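Side-chain contacts in Ufm1-specific protease (Caenorhabditis elegans, PDB 5EJJ), which is a thiol protease that hydrolyses the peptide bond at the C-terminal glycine of the ubiquitin-like modifier Ufm1, and is needed to localise certain odorant receptors to cilia: residues Met157-Phe162 against Ala263-Ala268; Val244-Phe249 against Tyr257-Glu262. All coordinates share one frame; numbering follows the deposited sequence.

Contact 1. Residues Met157-Phe162 against Ala263-Ala268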
ATOM      1  N   MET A 157      -8.595  27.795  -7.621  1.00 44.95           N
ATOM      2  CA  MET A 157      -8.477  29.173  -7.113  1.00 43.57           C
ATOM      3  C   MET A 157      -9.337  29.361  -5.885  1.00 41.24           C
ATOM      4  O   MET A 157      -9.245  30.384  -5.225  1.00 49.60           O
ATOM      5  CB  MET A 157      -8.936  30.213  -8.133  1.00 44.95           C
ATOM      6  CG  MET A 157      -8.721  29.872  -9.588  1.00 53.39           C
ATOM      7  SD  MET A 157      -7.229  30.630 -10.249  1.00 80.69           S
ATOM      8  CE  MET A 157      -5.972  29.520  -9.597  1.00 58.87           C
ATOM      9  N   ALA A 158     -10.187  28.384  -5.597  1.00 36.23           N
ATOM     10  CA  ALA A 158     -11.138  28.483  -4.497  1.00 39.57           C
ATOM     11  C   ALA A 158     -10.577  27.849  -3.224  1.00 42.64           C
ATOM     12  O   ALA A 158     -10.961  28.217  -2.105  1.00 41.92           O
ATOM     13  CB  ALA A 158     -12.469  27.809  -4.884  1.00 34.47           C
ATOM     14  N   SER A 159      -9.662  26.898  -3.415  1.00 41.34           N
ATOM     15  CA  SER A 159      -9.175  26.024  -2.348  1.00 32.49           C
ATOM     16  C   SER A 159      -8.379  26.749  -1.255  1.00 36.25           C
ATOM     17  O   SER A 159      -8.296  26.266  -0.121  1.00 30.15           O
ATOM     18  CB  SER A 159      -8.325  24.904  -2.952  1.00 29.67           C
ATOM     19  OG  SER A 159      -7.212  25.421  -3.670  1.00 31.12           O
ATOM     20  N   PHE A 160      -7.804  27.908  -1.593  1.00 44.31           N
ATOM     21  CA  PHE A 160      -7.048  28.708  -0.615  1.00 41.69           C
ATOM     22  C   PHE A 160      -7.929  29.239   0.531  1.00 37.61           C
ATOM     23  O   PHE A 160      -7.434  29.843   1.476  1.00 42.35           O
ATOM     24  CB  PHE A 160      -6.233  29.835  -1.300  1.00 35.12           C
ATOM     25  CG  PHE A 160      -7.029  31.078  -1.606  1.00 49.92           C
ATOM     26  CD1 PHE A 160      -7.777  31.176  -2.773  1.00 50.26           C
ATOM     27  CD2 PHE A 160      -7.013  32.177  -0.735  1.00 63.47           C
ATOM     28  CE1 PHE A 160      -8.517  32.342  -3.063  1.00 52.30           C
ATOM     29  CE2 PHE A 160      -7.748  33.352  -1.016  1.00 60.10           C
ATOM     30  CZ  PHE A 160      -8.504  33.429  -2.183  1.00 58.72           C
ATOM     31  N   ARG A 161      -9.228  28.989   0.456  1.00 31.81           N
ATOM     32  CA  ARG A 161     -10.147  29.501   1.448  1.00 33.08           C
ATOM     33  C   ARG A 161     -10.728  28.388   2.357  1.00 37.33           C
ATOM     34  O   ARG A 161     -11.507  28.662   3.278  1.00 38.92           O
ATOM     35  CB  ARG A 161     -11.247  30.302   0.740  1.00 46.97           C
ATOM     36  CG  ARG A 161     -12.099  31.251   1.636  1.00 74.40           C
ATOM     37  CD  ARG A 161     -11.314  32.443   2.281  1.00 71.52           C
ATOM     38  NE  ARG A 161     -12.218  33.478   2.811  1.00 75.80           N
ATOM     39  CZ  ARG A 161     -12.802  33.448   4.014  1.00 79.09           C
ATOM     40  NH1 ARG A 161     -12.582  32.433   4.845  1.00 65.18           N
ATOM     41  NH2 ARG A 161     -13.613  34.438   4.387  1.00 73.97           N
ATOM     42  N   PHE A 162     -10.346  27.134   2.123  1.00 32.57           N
ATOM     43  CA  PHE A 162     -10.817  26.057   2.984  1.00 21.53           C
ATOM     44  C   PHE A 162     -10.081  26.077   4.324  1.00 24.07           C
ATOM     45  O   PHE A 162      -8.978  26.605   4.443  1.00 24.30           O
ATOM     46  CB  PHE A 162     -10.585  24.702   2.345  1.00 20.91           C
ATOM     47  CG  PHE A 162     -11.296  24.501   1.051  1.00 26.91           C
ATOM     48  CD1 PHE A 162     -12.306  25.351   0.649  1.00 29.85           C
ATOM     49  CD2 PHE A 162     -10.956  23.434   0.229  1.00 25.82           C
ATOM     50  CE1 PHE A 162     -12.959  25.140  -0.552  1.00 29.38           C
ATOM     51  CE2 PHE A 162     -11.608  23.218  -0.970  1.00 24.45           C
ATOM     52  CZ  PHE A 162     -12.603  24.072  -1.359  1.00 27.63           C
ATOM     53  N   ALA A 263      -2.679  19.362  -2.245  1.00 12.68           N
ATOM     54  CA  ALA A 263      -3.240  18.026  -2.141  1.00 10.54           C
ATOM     55  C   ALA A 263      -4.641  18.015  -2.746  1.00 12.55           C
ATOM     56  O   ALA A 263      -4.956  17.185  -3.618  1.00 12.27           O
ATOM     57  CB  ALA A 263      -3.263  17.582  -0.697  1.00  9.63           C
ATOM     58  N   PHE A 264      -5.465  18.961  -2.296  1.00 12.00           N
ATOM     59  CA  PHE A 264      -6.827  19.111  -2.789  1.00 12.53           C
ATOM     60  C   PHE A 264      -6.898  19.419  -4.293  1.00 13.48           C
ATOM     61  O   PHE A 264      -7.772  18.894  -4.996  1.00 12.52           O
ATOM     62  CB  PHE A 264      -7.582  20.197  -2.016  1.00 13.71           C
ATOM     63  CG  PHE A 264      -8.911  20.501  -2.602  1.00 13.70           C
ATOM     64  CD1 PHE A 264      -9.092  21.607  -3.391  1.00 15.29           C
ATOM     65  CD2 PHE A 264      -9.968  19.624  -2.434  1.00 16.86           C
ATOM     66  CE1 PHE A 264     -10.329  21.867  -3.973  1.00 23.15           C
ATOM     67  CE2 PHE A 264     -11.203  19.871  -3.022  1.00 19.70           C
ATOM     68  CZ  PHE A 264     -11.390  20.995  -3.783  1.00 19.52           C
ATOM     69  N   ASN A 265      -5.999  20.272  -4.784  1.00 11.87           N
ATOM     70  CA  ASN A 265      -6.012  20.593  -6.198  1.00 11.44           C
ATOM     71  C   ASN A 265      -5.641  19.403  -7.083  1.00 14.33           C
ATOM     72  O   ASN A 265      -6.199  19.247  -8.164  1.00 16.53           O
ATOM     73  CB  ASN A 265      -5.155  21.815  -6.519  1.00 15.01           C
ATOM     74  CG  ASN A 265      -5.646  23.090  -5.826  1.00 20.74           C
ATOM     75  OD1 ASN A 265      -6.763  23.154  -5.302  1.00 19.13           O
ATOM     76  ND2 ASN A 265      -4.803  24.113  -5.826  1.00 21.76           N
ATOM     77  N   ARG A 266      -4.739  18.538  -6.617  1.00 13.78           N
ATOM     78  CA  ARG A 266      -4.317  17.387  -7.414  1.00 10.34           C
ATOM     79  C   ARG A 266      -5.435  16.369  -7.542  1.00 11.53           C
ATOM     80  O   ARG A 266      -5.634  15.771  -8.595  1.00 11.63           O
ATOM     81  CB  ARG A 266      -3.084  16.736  -6.803  1.00 10.54           C
ATOM     82  CG  ARG A 266      -1.855  17.610  -6.865  1.00 11.32           C
ATOM     83  CD  ARG A 266      -0.612  16.862  -6.556  1.00  8.81           C
ATOM     84  NE  ARG A 266       0.559  17.707  -6.713  1.00  9.43           N
ATOM     85  CZ  ARG A 266       1.784  17.361  -6.327  1.00 10.18           C
ATOM     86  NH1 ARG A 266       2.010  16.191  -5.755  1.00 10.20           N
ATOM     87  NH2 ARG A 266       2.791  18.184  -6.504  1.00 13.23           N
ATOM     88  N   ARG A 267      -6.165  16.161  -6.459  1.00 11.58           N
ATOM     89  CA  ARG A 267      -7.305  15.266  -6.505  1.00 12.16           C
ATOM     90  C   ARG A 267      -8.375  15.754  -7.474  1.00 12.87           C
ATOM     91  O   ARG A 267      -9.029  14.948  -8.122  1.00 13.08           O
ATOM     92  CB  ARG A 267      -7.920  15.142  -5.118  1.00 14.26           C
ATOM     93  CG  ARG A 267      -7.156  14.304  -4.161  1.00 12.45           C
ATOM     94  CD  ARG A 267      -7.596  12.872  -4.279  1.00 14.56           C
ATOM     95  NE  ARG A 267      -6.839  12.036  -3.358  1.00 14.76           N
ATOM     96  CZ  ARG A 267      -6.914  10.713  -3.312  1.00 13.59           C
ATOM     97  NH1 ARG A 267      -7.713  10.052  -4.145  1.00 12.98           N
ATOM     98  NH2 ARG A 267      -6.170  10.054  -2.432  1.00 13.51           N
ATOM     99  N   ALA A 268      -8.588  17.070  -7.539  1.00 14.09           N
ATOM    100  CA  ALA A 268      -9.571  17.614  -8.477  1.00 14.15           C
ATOM    101  C   ALA A 268      -9.092  17.396  -9.912  1.00 14.71           C
ATOM    102  O   ALA A 268      -9.826  16.866 -10.731  1.00 17.01           O
ATOM    103  CB  ALA A 268      -9.835  19.066  -8.216  1.00 11.42           C
TER
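Phe162 turns the edge of its ring toward one face of Phe264, a T-shaped aromatic pair with centroids 5.0 Å apart and planes at 74°. CE2 of Phe162 does the touching, 3.5 Å from Phe264 CE1 and displaced from the ring centre toward the rim. One face of the Phe162 ring is covered by its own turn, a short 3-10 segment between helix 144-156 and strand 163-166. Phe162 N bonds to Ser159 O at 3.2 Å, and with CG beside the backbone N (chi1 -61°) the ring lies with its centre over Ser159 CA. The turn packs against the long helix 253-280, itself laid on a five-stranded mixed sheet. Phe264 leaves the helix with CG anti to the backbone N (chi1 173°), and its ring also meets Val133 and Tyr135 of strand 127-139 and Leu155 of helix 144-156, so a large flat hydrocarbon suits this buried junction of sheet, helix and turn. Ser159 is small enough for its CB to lie 3.4 Å from Phe264 CD1, while its hydroxyl, buried here, is set against the amide of Asn265. The one hydroxyl proton can serve Asn265 OD1 or Ser156 O; Ser159 OG lies 2.8 Å from Asn265 OD1.

Contact 2. Residues Val244-Phe249 against Tyr257-Glu262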
ATOM      1  N   VAL A 244      -5.582  13.376   1.059  1.00 17.84           N
ATOM      2  CA  VAL A 244      -4.489  13.009   1.955  1.00 12.49           C
ATOM      3  C   VAL A 244      -3.242  13.809   1.649  1.00 13.93           C
ATOM      4  O   VAL A 244      -2.822  13.881   0.500  1.00 16.29           O
ATOM      5  CB  VAL A 244      -4.117  11.549   1.789  1.00  8.70           C
ATOM      6  CG1 VAL A 244      -3.148  11.171   2.846  1.00 11.61           C
ATOM      7  CG2 VAL A 244      -5.345  10.684   1.865  1.00 10.04           C
ATOM      8  N   PHE A 245      -2.651  14.418   2.674  1.00 16.87           N
ATOM      9  CA  PHE A 245      -1.373  15.114   2.523  1.00 14.75           C
ATOM     10  C   PHE A 245      -0.422  14.838   3.694  1.00 18.03           C
ATOM     11  O   PHE A 245      -0.866  14.669   4.830  1.00 18.21           O
ATOM     12  CB  PHE A 245      -1.587  16.605   2.336  1.00 12.88           C
ATOM     13  CG  PHE A 245      -2.209  17.303   3.517  1.00 16.19           C
ATOM     14  CD1 PHE A 245      -3.589  17.336   3.678  1.00 15.63           C
ATOM     15  CD2 PHE A 245      -1.415  17.987   4.438  1.00 16.54           C
ATOM     16  CE1 PHE A 245      -4.169  18.021   4.748  1.00 15.74           C
ATOM     17  CE2 PHE A 245      -1.990  18.670   5.519  1.00 16.29           C
ATOM     18  CZ  PHE A 245      -3.372  18.684   5.670  1.00 16.85           C
ATOM     19  N   PRO A 246       0.890  14.760   3.416  1.00 16.34           N
ATOM     20  CA  PRO A 246       1.873  14.438   4.449  1.00 17.45           C
ATOM     21  C   PRO A 246       2.113  15.514   5.505  1.00 18.24           C
ATOM     22  O   PRO A 246       2.271  16.680   5.182  1.00 18.69           O
ATOM     23  CB  PRO A 246       3.153  14.206   3.646  1.00 16.09           C
ATOM     24  CG  PRO A 246       2.925  14.869   2.386  1.00 12.79           C
ATOM     25  CD  PRO A 246       1.498  14.709   2.083  1.00 13.55           C
ATOM     26  N   ALA A 247       2.139  15.077   6.765  1.00 22.35           N
ATOM     27  CA  ALA A 247       2.594  15.858   7.918  1.00 22.37           C
ATOM     28  C   ALA A 247       4.008  15.413   8.280  1.00 25.25           C
ATOM     29  O   ALA A 247       4.191  14.324   8.842  1.00 26.24           O
ATOM     30  CB  ALA A 247       1.688  15.580   9.085  1.00 22.32           C
ATOM     31  N   PHE A 248       5.010  16.219   7.953  1.00 24.88           N
ATOM     32  CA  PHE A 248       6.382  15.835   8.265  1.00 24.99           C
ATOM     33  C   PHE A 248       6.802  16.460   9.587  1.00 30.85           C
ATOM     34  O   PHE A 248       6.405  17.585   9.902  1.00 32.04           O
ATOM     35  CB  PHE A 248       7.343  16.255   7.151  1.00 24.85           C
ATOM     36  CG  PHE A 248       7.132  15.522   5.866  1.00 22.17           C
ATOM     37  CD1 PHE A 248       7.421  14.170   5.774  1.00 22.29           C
ATOM     38  CD2 PHE A 248       6.651  16.179   4.750  1.00 19.77           C
ATOM     39  CE1 PHE A 248       7.237  13.483   4.599  1.00 17.66           C
ATOM     40  CE2 PHE A 248       6.452  15.500   3.569  1.00 18.15           C
ATOM     41  CZ  PHE A 248       6.747  14.147   3.491  1.00 16.85           C
ATOM     42  N   PHE A 249       7.583  15.722  10.371  1.00 30.43           N
ATOM     43  CA  PHE A 249       8.070  16.244  11.637  1.00 30.49           C
ATOM     44  C   PHE A 249       8.892  17.501  11.376  1.00 32.13           C
ATOM     45  O   PHE A 249       9.817  17.494  10.556  1.00 29.92           O
ATOM     46  CB  PHE A 249       8.892  15.190  12.370  1.00 34.39           C
ATOM     47  CG  PHE A 249       9.573  15.701  13.618  1.00 37.26           C
ATOM     48  CD1 PHE A 249       8.936  15.634  14.857  1.00 42.14           C
ATOM     49  CD2 PHE A 249      10.856  16.225  13.561  1.00 28.64           C
ATOM     50  CE1 PHE A 249       9.563  16.098  16.007  1.00 38.32           C
ATOM     51  CE2 PHE A 249      11.476  16.685  14.692  1.00 27.94           C
ATOM     52  CZ  PHE A 249      10.829  16.624  15.921  1.00 32.08           C
ATOM     53  N   TYR A 257      -0.391  24.157   5.483  1.00 23.59           N
ATOM     54  CA  TYR A 257      -1.492  24.733   4.721  1.00 20.81           C
ATOM     55  C   TYR A 257      -1.208  24.677   3.225  1.00 20.18           C
ATOM     56  O   TYR A 257      -2.069  24.245   2.447  1.00 19.29           O
ATOM     57  CB  TYR A 257      -1.807  26.155   5.184  1.00 24.24           C
ATOM     58  CG  TYR A 257      -2.508  26.993   4.137  1.00 27.74           C
ATOM     59  CD1 TYR A 257      -3.888  26.901   3.955  1.00 29.99           C
ATOM     60  CD2 TYR A 257      -1.791  27.881   3.333  1.00 23.62           C
ATOM     61  CE1 TYR A 257      -4.529  27.661   2.997  1.00 30.40           C
ATOM     62  CE2 TYR A 257      -2.417  28.632   2.369  1.00 26.91           C
ATOM     63  CZ  TYR A 257      -3.786  28.523   2.207  1.00 33.08           C
ATOM     64  OH  TYR A 257      -4.419  29.277   1.251  1.00 41.56           O
ATOM     65  N   LYS A 258      -0.004  25.079   2.822  1.00 16.68           N
ATOM     66  CA  LYS A 258       0.352  24.974   1.416  1.00 17.41           C
ATOM     67  C   LYS A 258       0.228  23.534   0.906  1.00 18.57           C
ATOM     68  O   LYS A 258      -0.125  23.326  -0.249  1.00 20.31           O
ATOM     69  CB  LYS A 258       1.735  25.547   1.123  1.00 18.63           C
ATOM     70  CG  LYS A 258       2.023  26.849   1.844  1.00 31.04           C
ATOM     71  CD  LYS A 258       2.900  27.803   1.019  1.00 48.20           C
ATOM     72  CE  LYS A 258       2.075  28.528  -0.069  1.00 60.34           C
ATOM     73  NZ  LYS A 258       2.605  29.897  -0.427  1.00 51.93           N
ATOM     74  N   ARG A 259       0.474  22.537   1.756  1.00 17.17           N
ATOM     75  CA  ARG A 259       0.369  21.148   1.305  1.00 14.97           C
ATOM     76  C   ARG A 259      -1.060  20.672   1.107  1.00 15.27           C
ATOM     77  O   ARG A 259      -1.380  20.062   0.087  1.00 14.89           O
ATOM     78  CB  ARG A 259       1.126  20.194   2.220  1.00 15.20           C
ATOM     79  CG  ARG A 259       2.515  19.899   1.689  1.00 21.83           C
ATOM     80  CD  ARG A 259       3.046  18.561   2.155  1.00 18.61           C
ATOM     81  NE  ARG A 259       3.474  18.607   3.546  1.00 19.40           N
ATOM     82  CZ  ARG A 259       4.560  19.234   3.969  1.00 18.96           C
ATOM     83  NH1 ARG A 259       5.337  19.889   3.111  1.00 21.35           N
ATOM     84  NH2 ARG A 259       4.858  19.211   5.254  1.00 22.73           N
ATOM     85  N   SER A 260      -1.912  20.963   2.085  1.00 17.48           N
ATOM     86  CA  SER A 260      -3.327  20.592   2.057  1.00 16.35           C
ATOM     87  C   SER A 260      -3.974  21.117   0.788  1.00 14.92           C
ATOM     88  O   SER A 260      -4.817  20.472   0.178  1.00 14.16           O
ATOM     89  CB  SER A 260      -4.025  21.269   3.214  1.00 15.56           C
ATOM     90  OG  SER A 260      -4.084  22.661   2.922  1.00 17.62           O
ATOM     91  N   ARG A 261      -3.574  22.318   0.411  1.00 14.84           N
ATOM     92  CA  ARG A 261      -4.165  22.990  -0.713  1.00 13.98           C
ATOM     93  C   ARG A 261      -3.738  22.313  -1.998  1.00 14.16           C
ATOM     94  O   ARG A 261      -4.588  21.944  -2.803  1.00 14.72           O
ATOM     95  CB  ARG A 261      -3.729  24.439  -0.710  1.00 19.59           C
ATOM     96  CG  ARG A 261      -4.527  25.285  -1.609  1.00 22.95           C
ATOM     97  CD  ARG A 261      -3.932  26.656  -1.780  1.00 27.87           C
ATOM     98  NE  ARG A 261      -4.690  27.333  -2.818  1.00 41.00           N
ATOM     99  CZ  ARG A 261      -4.294  27.440  -4.081  1.00 44.83           C
ATOM    100  NH1 ARG A 261      -3.107  26.956  -4.458  1.00 42.52           N
ATOM    101  NH2 ARG A 261      -5.081  28.054  -4.958  1.00 46.30           N
ATOM    102  N   GLU A 262      -2.432  22.137  -2.194  1.00 13.69           N
ATOM    103  CA  GLU A 262      -1.930  21.384  -3.354  1.00 14.27           C
ATOM    104  C   GLU A 262      -2.526  19.979  -3.417  1.00 14.72           C
ATOM    105  O   GLU A 262      -2.833  19.469  -4.505  1.00 12.20           O
ATOM    106  CB  GLU A 262      -0.409  21.268  -3.332  1.00 13.79           C
ATOM    107  CG  GLU A 262       0.198  20.459  -4.495  1.00 11.90           C
ATOM    108  CD  GLU A 262       0.125  21.172  -5.846  1.00 19.93           C
ATOM    109  OE1 GLU A 262      -0.108  22.410  -5.885  1.00 25.00           O
ATOM    110  OE2 GLU A 262       0.296  20.490  -6.885  1.00 22.54           O
TER
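A beta-alpha unit makes this contact: strand 235-247, an outermost strand of the five-stranded mixed sheet, is followed by helix 253-280. Over 244-247 and 257-262 the two run nearly antiparallel (158°), their axes approaching to 7.8 Å. Phe245 lies flat against the helix. Ser260 CA sits over the centre of its ring, and Ser260 CB makes a CH-pi contact 3.8 Å from the ring centroid, a close approach that a small serine allows. With an alanine in place of Phe245 the ring is gone, and strand and helix would probably be left with a gap where it packs on Ser260. Toward the end of the strand, Pro246 and Phe248 meet Arg259 of the helix, which uses its aliphatic stem and polar end separately. Its CD packs 3.7 Å from Pro246 CG, and the chain then bends at chi3 (-76°), turning the guanidinium to the backbone so that NE donates to Pro246 O at 2.8 Å. Phe248 brings its edge over one guanidinium face, CD2 lying 3.6 Å from Arg259 NH2, while the charge is paired with Asp251 in a salt bridge. The serine hydroxyl turns back into the helix: Ser260 OG donates to Tyr257 O at 2.6 Å, a carbonyl that also accepts from Arg261 N.

Overall arrangement
Both contacts use helix 253-280 on successive turns, and their centres lie 12 Å apart. Contact 2 joins this helix to the strand that precedes it by a few residues, whereas contact 1 brings in a turn about a hundred residues earlier in the chain. They also touch each other: Phe160 O is 3.1 Å from Tyr257 OH, a probable hydrogen bond, and Ala263 CB packs 3.6 Å from Phe245 CB. Arg261, facing away from the strand, reaches the turn, with its NE 3.3 Å from Ser159 OG. Both are packing within the fold and lie away from Cys396, Asp520 and His522, the probable catalytic residues.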